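Local coordinates for DUF3247 family protein (Xanthomonas campestris pv. campestris, PDB 2E12), which is of unknown function but adopts a novel variant of the Sm-like fold, a scaffold that binds RNA in many other proteins, at residues L25-V31 / G43-P49; Y4-Y9 / W82-I86. Residue numbers count along the deposited sequence, not the author numbering.

Contact 1: residues L25-V31 / G43-P49; sequences LDGQERV and GTVAVRP
Val45, in the t rotamer, lays its side chain against Leu25 and Val31: its CG2 lies 3.9 Å from Leu25 CD2 and 4.3 Å from Val31 CG2. This is where, in the Sm-like fold, the chain following the N-terminal helix enters its first strand and pairs with the bent second strand. The pairing is antiparallel. Val31 and Gly43 form a hydrogen-bonded pair, CA-CA 5.9 Å, with Val31 N to Gly43 O and Gly43 N to Val31 O both 3.1 Å. Arg30 and Thr44 follow as a non-hydrogen-bonded pair, CA-CA 4.6 Å. Gly43 marks the corner, at phi/psi 162/-157, where a CB would strike the carbonyl oxygen of the preceding residue. Beyond it, Val45 N donates to Glu29 O (3.1 Å), and Val45 O accepts from Gln28 N (2.7 Å). A type II turn, Asp26 to Glu29, closes with Glu29 N to Asp26 O at 3.1 Å and places Gln28 at phi/psi 71/6. The m, m side chain of Gln28 curls back, so that NE2 meets Ala46 O at 3.1 Å. Val45 also rests on Leu67 of strand 61-70, as does Leu25. Leu25 O is buried against carbon, 3.5 Å from Val45 CG1 and 3.4 Å from Pro49 CD, and has no polar partner. At the exposed end, Gly27 CA is 4.1 Å from Arg48 CA, and the long Arg48 side chain (t, t, m) forms a salt bridge with t-rotamer Asp26: Asp26 OD2 lies near the guanidinium plane, 2.8 Å from Arg48 NH2 and 2.9 Å from Arg48 NE.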
ATOM      1  N   LEU A  25       9.034  -7.086  -3.376  1.00  6.58           N
ATOM      2  CA  LEU A  25       9.446  -8.129  -4.313  1.00  6.58           C
ATOM      3  C   LEU A  25      10.300  -7.570  -5.442  1.00  6.58           C
ATOM      4  O   LEU A  25      10.008  -7.792  -6.622  1.00  6.58           O
ATOM      5  CB  LEU A  25       8.217  -8.824  -4.915  1.00  6.58           C
ATOM      6  CG  LEU A  25       7.391  -9.729  -4.000  1.00 17.56           C
ATOM      7  CD1 LEU A  25       6.067 -10.084  -4.661  1.00 28.54           C
ATOM      8  CD2 LEU A  25       8.185 -10.983  -3.686  1.00 28.54           C
ATOM      9  N   ASP A  26      11.357  -6.851  -5.089  1.00  2.75           N
ATOM     10  CA  ASP A  26      12.213  -6.275  -6.108  1.00  2.75           C
ATOM     11  C   ASP A  26      12.915  -7.356  -6.945  1.00  2.75           C
ATOM     12  O   ASP A  26      13.190  -8.462  -6.470  1.00  2.75           O
ATOM     13  CB  ASP A  26      13.245  -5.340  -5.470  1.00  2.75           C
ATOM     14  CG  ASP A  26      13.956  -4.484  -6.497  1.00  2.75           C
ATOM     15  OD1 ASP A  26      15.011  -3.899  -6.157  1.00  2.75           O
ATOM     16  OD2 ASP A  26      13.460  -4.383  -7.650  1.00  2.75           O
ATOM     17  N   GLY A  27      13.197  -7.024  -8.202  1.00  2.75           N
ATOM     18  CA  GLY A  27      13.861  -7.971  -9.082  1.00  2.75           C
ATOM     19  C   GLY A  27      15.102  -8.600  -8.470  1.00  2.75           C
ATOM     20  O   GLY A  27      15.951  -7.898  -7.899  1.00  2.75           O
ATOM     21  N   GLN A  28      15.178  -9.932  -8.573  1.00  2.75           N
ATOM     22  CA  GLN A  28      16.300 -10.744  -8.083  1.00  2.75           C
ATOM     23  C   GLN A  28      16.457 -10.883  -6.569  1.00  2.75           C
ATOM     24  O   GLN A  28      17.429 -11.470  -6.109  1.00  2.75           O
ATOM     25  CB  GLN A  28      17.628 -10.238  -8.681  1.00  2.75           C
ATOM     26  CG  GLN A  28      17.767 -10.450 -10.184  1.00  2.75           C
ATOM     27  CD  GLN A  28      17.693 -11.918 -10.588  1.00  2.75           C
ATOM     28  OE1 GLN A  28      18.595 -12.697 -10.302  1.00  2.75           O
ATOM     29  NE2 GLN A  28      16.612 -12.297 -11.257  1.00  2.75           N
ATOM     30  N   GLU A  29      15.510 -10.360  -5.790  1.00  2.75           N
ATOM     31  CA  GLU A  29      15.604 -10.455  -4.335  1.00  2.75           C
ATOM     32  C   GLU A  29      15.144 -11.831  -3.868  1.00  2.75           C
ATOM     33  O   GLU A  29      14.184 -12.392  -4.403  1.00  2.75           O
ATOM     34  CB  GLU A  29      14.743  -9.366  -3.684  1.00  2.75           C
ATOM     35  CG  GLU A  29      14.959  -9.160  -2.190  1.00  2.75           C
ATOM     36  CD  GLU A  29      16.189  -8.323  -1.858  1.00  2.75           C
ATOM     37  OE1 GLU A  29      17.134  -8.885  -1.249  1.00  2.75           O
ATOM     38  OE2 GLU A  29      16.220  -7.109  -2.189  1.00  2.75           O
ATOM     39  N   ARG A  30      15.838 -12.380  -2.880  1.00  2.75           N
ATOM     40  CA  ARG A  30      15.487 -13.693  -2.346  1.00  2.75           C
ATOM     41  C   ARG A  30      14.487 -13.504  -1.219  1.00  2.75           C
ATOM     42  O   ARG A  30      14.740 -12.754  -0.271  1.00  2.75           O
ATOM     43  CB  ARG A  30      16.735 -14.398  -1.834  1.00  2.75           C
ATOM     44  CG  ARG A  30      17.629 -14.945  -2.938  1.00  2.75           C
ATOM     45  CD  ARG A  30      18.966 -15.393  -2.380  1.00  2.75           C
ATOM     46  NE  ARG A  30      18.851 -16.523  -1.460  1.00  2.75           N
ATOM     47  CZ  ARG A  30      19.720 -16.766  -0.488  1.00  2.75           C
ATOM     48  NH1 ARG A  30      20.754 -15.954  -0.321  1.00  2.75           N
ATOM     49  NH2 ARG A  30      19.556 -17.812   0.313  1.00  2.75           N
ATOM     50  N   VAL A  31      13.341 -14.167  -1.329  1.00  6.58           N
ATOM     51  CA  VAL A  31      12.310 -14.025  -0.317  1.00  6.58           C
ATOM     52  C   VAL A  31      11.545 -15.318  -0.087  1.00  6.58           C
ATOM     53  O   VAL A  31      11.689 -16.287  -0.837  1.00  6.58           O
ATOM     54  CB  VAL A  31      11.293 -12.942  -0.730  1.00  6.58           C
ATOM     55  CG1 VAL A  31      11.999 -11.619  -0.970  1.00 17.56           C
ATOM     56  CG2 VAL A  31      10.569 -13.380  -1.994  1.00 17.56           C
ATOM     57  N   GLY A  43      12.301 -18.490  -2.998  1.00  6.58           N
ATOM     58  CA  GLY A  43      13.161 -18.472  -4.158  1.00  6.58           C
ATOM     59  C   GLY A  43      13.582 -17.086  -4.558  1.00  6.58           C
ATOM     60  O   GLY A  43      13.575 -16.155  -3.739  1.00  6.58           O
ATOM     61  N   THR A  44      13.947 -16.939  -5.826  1.00  2.75           N
ATOM     62  CA  THR A  44      14.368 -15.639  -6.320  1.00  2.75           C
ATOM     63  C   THR A  44      13.335 -15.011  -7.251  1.00  2.75           C
ATOM     64  O   THR A  44      12.811 -15.665  -8.155  1.00  2.75           O
ATOM     65  CB  THR A  44      15.714 -15.736  -7.072  1.00  2.75           C
ATOM     66  OG1 THR A  44      16.634 -16.533  -6.320  1.00  2.75           O
ATOM     67  CG2 THR A  44      16.319 -14.347  -7.241  1.00  2.75           C
ATOM     68  N   VAL A  45      13.029 -13.743  -6.997  1.00  2.75           N
ATOM     69  CA  VAL A  45      12.105 -12.973  -7.830  1.00  2.75           C
ATOM     70  C   VAL A  45      12.790 -12.848  -9.194  1.00  2.75           C
ATOM     71  O   VAL A  45      13.787 -12.149  -9.314  1.00  2.75           O
ATOM     72  CB  VAL A  45      11.902 -11.546  -7.274  1.00  2.75           C
ATOM     73  CG1 VAL A  45      10.926 -10.764  -8.177  1.00  2.75           C
ATOM     74  CG2 VAL A  45      11.374 -11.608  -5.841  1.00  2.75           C
ATOM     75  N   ALA A  46      12.252 -13.513 -10.215  1.00  2.75           N
ATOM     76  CA  ALA A  46      12.854 -13.460 -11.550  1.00  2.75           C
ATOM     77  C   ALA A  46      12.933 -12.041 -12.107  1.00  2.75           C
ATOM     78  O   ALA A  46      13.958 -11.628 -12.630  1.00  2.75           O
ATOM     79  CB  ALA A  46      12.072 -14.357 -12.516  1.00  2.75           C
ATOM     80  N   VAL A  47      11.841 -11.294 -11.993  1.00  2.75           N
ATOM     81  CA  VAL A  47      11.797  -9.930 -12.498  1.00  2.75           C
ATOM     82  C   VAL A  47      10.794  -9.148 -11.643  1.00  2.75           C
ATOM     83  O   VAL A  47       9.782  -9.707 -11.224  1.00  2.75           O
ATOM     84  CB  VAL A  47      11.378  -9.929 -13.991  1.00  2.75           C
ATOM     85  CG1 VAL A  47       9.943 -10.432 -14.139  1.00  2.75           C
ATOM     86  CG2 VAL A  47      11.531  -8.544 -14.590  1.00  2.75           C
ATOM     87  N   ARG A  48      11.074  -7.875 -11.359  1.00  6.58           N
ATOM     88  CA  ARG A  48      10.151  -7.084 -10.542  1.00  6.58           C
ATOM     89  C   ARG A  48       8.787  -7.143 -11.213  1.00  6.58           C
ATOM     90  O   ARG A  48       8.658  -6.829 -12.395  1.00  6.58           O
ATOM     91  CB  ARG A  48      10.609  -5.622 -10.431  1.00  6.58           C
ATOM     92  CG  ARG A  48       9.649  -4.750  -9.613  1.00 17.56           C
ATOM     93  CD  ARG A  48      10.035  -3.268  -9.632  1.00 28.54           C
ATOM     94  NE  ARG A  48      11.255  -2.991  -8.878  1.00 39.52           N
ATOM     95  CZ  ARG A  48      11.769  -1.776  -8.706  1.00 50.50           C
ATOM     96  NH1 ARG A  48      11.171  -0.717  -9.232  1.00 61.48           N
ATOM     97  NH2 ARG A  48      12.884  -1.619  -8.006  1.00 61.48           N
ATOM     98  N   PRO A  49       7.752  -7.568 -10.470  1.00  6.58           N
ATOM     99  CA  PRO A  49       6.405  -7.658 -11.045  1.00  6.58           C
ATOM    100  C   PRO A  49       5.738  -6.294 -11.173  1.00  6.58           C
ATOM    101  O   PRO A  49       6.187  -5.313 -10.578  1.00  6.58           O
ATOM    102  CB  PRO A  49       5.679  -8.572 -10.067  1.00  6.58           C
ATOM    103  CG  PRO A  49       6.304  -8.210  -8.759  1.00 17.56           C
ATOM    104  CD  PRO A  49       7.777  -8.129  -9.105  1.00 28.54           C
TER

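Contact 2: residues Y4-Y9 / W82-I86; sequences YAPHVY and WMDRI
A side-chain contact at the surface joins the loop preceding helix 12-23 to the short connection between strands 79-82 and 86-91. The two backbones stay apart, the nearest CA pairs being His7 with Asp84 at 8.1 Å and Ala5 with Trp82 at 8.4 Å. Segment 4-9 is extended except at Pro6 (phi/psi -56/-34), which kinks it over the indole of Trp82. Pro6 CG sits 3.7 Å from the centroid of the Trp82 five-membered ring, 13° off its normal, a CH-pi contact. On the same ring system, Ala5 CB reaches Trp82 CZ3 at 3.4 Å and Pro6 CD reaches Trp82 CE2 at 3.6 Å. Trp82 takes chi1 -70° and chi2 91°, and Tyr54 of strand 44-55 meets it edge-to-face. Residues 83-85 form a single 3-10 turn, closed by Ile86 N to Met83 O at 3.1 Å; a 3-10 turn between the last two strands is a feature shared by Sm-like and SH3-like barrels. From this turn Asp84, in the p rotamer, points at the loop: Tyr9 OH (chi1 -54°, chi2 -87°) donates to Asp84 OD1 at 2.8 Å, and His7 CB packs 3.5 Å from Asp84 OD1. Arg85 folds back (m, m, p) beside His7, its NH1 4.5 Å from His7 CE1, while its NH2 forms a salt bridge with Asp36.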
ATOM      1  N   TYR A   4      -6.726 -11.972 -19.882  1.00  2.75           N
ATOM      2  CA  TYR A   4      -7.665 -12.460 -18.867  1.00  2.75           C
ATOM      3  C   TYR A   4      -6.976 -13.061 -17.643  1.00  2.75           C
ATOM      4  O   TYR A   4      -5.943 -13.721 -17.754  1.00  6.58           O
ATOM      5  CB  TYR A   4      -8.621 -13.495 -19.480  1.00  2.75           C
ATOM      6  CG  TYR A   4      -9.577 -12.905 -20.506  1.00  2.75           C
ATOM      7  CD1 TYR A   4      -9.129 -12.518 -21.773  1.00  2.75           C
ATOM      8  CD2 TYR A   4     -10.922 -12.675 -20.186  1.00  2.75           C
ATOM      9  CE1 TYR A   4      -9.997 -11.901 -22.695  1.00  2.75           C
ATOM     10  CE2 TYR A   4     -11.797 -12.066 -21.105  1.00  2.75           C
ATOM     11  CZ  TYR A   4     -11.328 -11.677 -22.353  1.00  2.75           C
ATOM     12  OH  TYR A   4     -12.180 -11.038 -23.241  1.00  2.75           O
ATOM     13  N   ALA A   5      -7.545 -12.797 -16.472  1.00  6.58           N
ATOM     14  CA  ALA A   5      -7.004 -13.309 -15.219  1.00  6.58           C
ATOM     15  C   ALA A   5      -8.138 -13.945 -14.434  1.00  6.58           C
ATOM     16  O   ALA A   5      -9.295 -13.563 -14.587  1.00  6.58           O
ATOM     17  CB  ALA A   5      -6.365 -12.173 -14.407  1.00  6.58           C
ATOM     18  N   PRO A   6      -7.820 -14.942 -13.602  1.00  2.75           N
ATOM     19  CA  PRO A   6      -8.811 -15.640 -12.780  1.00  2.75           C
ATOM     20  C   PRO A   6      -9.629 -14.712 -11.861  1.00  2.75           C
ATOM     21  O   PRO A   6     -10.806 -14.970 -11.624  1.00  6.58           O
ATOM     22  CB  PRO A   6      -7.969 -16.670 -12.010  1.00  2.75           C
ATOM     23  CG  PRO A   6      -6.527 -16.193 -12.185  1.00  2.75           C
ATOM     24  CD  PRO A   6      -6.528 -15.645 -13.566  1.00  2.75           C
ATOM     25  N   HIS A   7      -9.005 -13.647 -11.350  1.00  6.58           N
ATOM     26  CA  HIS A   7      -9.686 -12.673 -10.480  1.00  6.58           C
ATOM     27  C   HIS A   7      -9.094 -11.281 -10.720  1.00  6.58           C
ATOM     28  O   HIS A   7      -7.931 -11.171 -11.101  1.00  6.58           O
ATOM     29  CB  HIS A   7      -9.496 -13.013  -8.988  1.00  6.58           C
ATOM     30  CG  HIS A   7      -9.856 -14.420  -8.621  1.00 17.56           C
ATOM     31  ND1 HIS A   7      -9.019 -15.489  -8.864  1.00 28.54           N
ATOM     32  CD2 HIS A   7     -10.951 -14.929  -8.010  1.00 28.54           C
ATOM     33  CE1 HIS A   7      -9.583 -16.597  -8.416  1.00 39.52           C
ATOM     34  NE2 HIS A   7     -10.755 -16.284  -7.894  1.00 39.52           N
ATOM     35  N   VAL A   8      -9.888 -10.226 -10.508  1.00  6.58           N
ATOM     36  CA  VAL A   8      -9.413  -8.836 -10.679  1.00  6.58           C
ATOM     37  C   VAL A   8      -9.988  -7.934  -9.564  1.00  6.58           C
ATOM     38  O   VAL A   8     -11.088  -8.186  -9.075  1.00  6.58           O
ATOM     39  CB  VAL A   8      -9.786  -8.247 -12.082  1.00  6.58           C
ATOM     40  CG1 VAL A   8      -8.999  -8.955 -13.178  1.00 17.56           C
ATOM     41  CG2 VAL A   8     -11.284  -8.389 -12.333  1.00 17.56           C
ATOM     42  N   TYR A   9      -9.257  -6.880  -9.193  1.00  6.58           N
ATOM     43  CA  TYR A   9      -9.660  -5.982  -8.087  1.00  6.58           C
ATOM     44  C   TYR A   9      -9.776  -4.474  -8.380  1.00  6.58           C
ATOM     45  O   TYR A   9      -8.945  -3.898  -9.078  1.00  6.58           O
ATOM     46  CB  TYR A   9      -8.684  -6.178  -6.922  1.00  6.58           C
ATOM     47  CG  TYR A   9      -8.563  -7.623  -6.493  1.00 17.56           C
ATOM     48  CD1 TYR A   9      -9.448  -8.172  -5.564  1.00 28.54           C
ATOM     49  CD2 TYR A   9      -7.613  -8.461  -7.074  1.00 28.54           C
ATOM     50  CE1 TYR A   9      -9.393  -9.519  -5.227  1.00 39.52           C
ATOM     51  CE2 TYR A   9      -7.552  -9.808  -6.747  1.00 39.52           C
ATOM     52  CZ  TYR A   9      -8.445 -10.331  -5.823  1.00 50.50           C
ATOM     53  OH  TYR A   9      -8.395 -11.669  -5.500  1.00 61.48           O
ATOM     54  N   TRP A  82      -0.344 -15.748  -9.282  1.00  6.58           N
ATOM     55  CA  TRP A  82      -1.066 -14.486  -9.349  1.00  6.58           C
ATOM     56  C   TRP A  82      -0.883 -13.878  -7.962  1.00  6.58           C
ATOM     57  O   TRP A  82      -1.045 -14.561  -6.948  1.00  6.58           O
ATOM     58  CB  TRP A  82      -2.548 -14.701  -9.676  1.00  6.58           C
ATOM     59  CG  TRP A  82      -2.769 -15.158 -11.086  1.00 17.56           C
ATOM     60  CD1 TRP A  82      -2.838 -16.445 -11.529  1.00 28.54           C
ATOM     61  CD2 TRP A  82      -2.873 -14.329 -12.250  1.00 28.54           C
ATOM     62  NE1 TRP A  82      -2.978 -16.473 -12.896  1.00 39.52           N
ATOM     63  CE2 TRP A  82      -3.003 -15.187 -13.366  1.00 39.52           C
ATOM     64  CE3 TRP A  82      -2.869 -12.943 -12.460  1.00 39.52           C
ATOM     65  CZ2 TRP A  82      -3.125 -14.705 -14.676  1.00 50.50           C
ATOM     66  CZ3 TRP A  82      -2.990 -12.462 -13.765  1.00 50.50           C
ATOM     67  CH2 TRP A  82      -3.116 -13.345 -14.854  1.00 61.48           C
ATOM     68  N   MET A  83      -0.528 -12.598  -7.924  1.00  6.58           N
ATOM     69  CA  MET A  83      -0.246 -11.911  -6.667  1.00  6.58           C
ATOM     70  C   MET A  83      -1.367 -11.705  -5.646  1.00  6.58           C
ATOM     71  O   MET A  83      -1.080 -11.459  -4.476  1.00  6.58           O
ATOM     72  CB  MET A  83       0.448 -10.580  -6.972  1.00  6.58           C
ATOM     73  CG  MET A  83       1.911 -10.760  -7.375  1.00 17.56           C
ATOM     74  SD  MET A  83       2.628  -9.347  -8.248  1.00 28.54           S
ATOM     75  CE  MET A  83       3.096  -8.299  -6.875  1.00 39.52           C
ATOM     76  N   ASP A  84      -2.628 -11.808  -6.057  1.00  6.58           N
ATOM     77  CA  ASP A  84      -3.723 -11.643  -5.096  1.00  6.58           C
ATOM     78  C   ASP A  84      -3.761 -12.794  -4.083  1.00  6.58           C
ATOM     79  O   ASP A  84      -4.527 -12.766  -3.119  1.00  6.58           O
ATOM     80  CB  ASP A  84      -5.076 -11.565  -5.814  1.00  6.58           C
ATOM     81  CG  ASP A  84      -5.334 -12.755  -6.728  1.00 17.56           C
ATOM     82  OD1 ASP A  84      -6.504 -12.959  -7.114  1.00 28.54           O
ATOM     83  OD2 ASP A  84      -4.375 -13.476  -7.065  1.00 28.54           O
ATOM     84  N   ARG A  85      -2.929 -13.802  -4.304  1.00  6.58           N
ATOM     85  CA  ARG A  85      -2.870 -14.966  -3.420  1.00  6.58           C
ATOM     86  C   ARG A  85      -1.879 -14.786  -2.262  1.00  6.58           C
ATOM     87  O   ARG A  85      -1.806 -15.626  -1.361  1.00  6.58           O
ATOM     88  CB  ARG A  85      -2.478 -16.207  -4.227  1.00  6.58           C
ATOM     89  CG  ARG A  85      -3.290 -16.421  -5.504  1.00 17.56           C
ATOM     90  CD  ARG A  85      -4.722 -16.900  -5.236  1.00 28.54           C
ATOM     91  NE  ARG A  85      -5.543 -15.912  -4.538  1.00 39.52           N
ATOM     92  CZ  ARG A  85      -6.821 -16.095  -4.216  1.00 50.50           C
ATOM     93  NH1 ARG A  85      -7.431 -17.230  -4.530  1.00 61.48           N
ATOM     94  NH2 ARG A  85      -7.490 -15.144  -3.579  1.00 61.48           N
ATOM     95  N   ILE A  86      -1.122 -13.693  -2.281  1.00  2.75           N
ATOM     96  CA  ILE A  86      -0.117 -13.434  -1.245  1.00  2.75           C
ATOM     97  C   ILE A  86      -0.634 -12.830   0.047  1.00  2.75           C
ATOM     98  O   ILE A  86      -1.446 -11.916   0.029  1.00  6.58           O
ATOM     99  CB  ILE A  86       1.004 -12.518  -1.779  1.00  2.75           C
ATOM    100  CG1 ILE A  86       1.789 -13.278  -2.853  1.00  2.75           C
ATOM    101  CG2 ILE A  86       1.893 -12.037  -0.618  1.00  2.75           C
ATOM    102  CD1 ILE A  86       2.835 -12.463  -3.587  1.00  2.75           C
TER

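In the fold
From the N terminus, residues 4-9 pass first, then helix 12-23, and the chain emerges into 25-31. Contact 1 closes the shorter loop, in which strand 30-35 turns back through 40-42 and rounds the corner into strand 44-55, tying the end of the helix connection to the start of the second sheet. Strands 61-70 and 79-82 follow before contact 2 brings 82-86 back to the N-terminal loop; contact 1 therefore lies wholly within the span that contact 2 closes. Their centres are 18 Å apart, on opposite sides of the chain's centre, yet they meet in the core: Met83 SD is 3.6 Å from Pro49 CB, and Leu25 CD1 is 4.2 Å from Ile86 CD1.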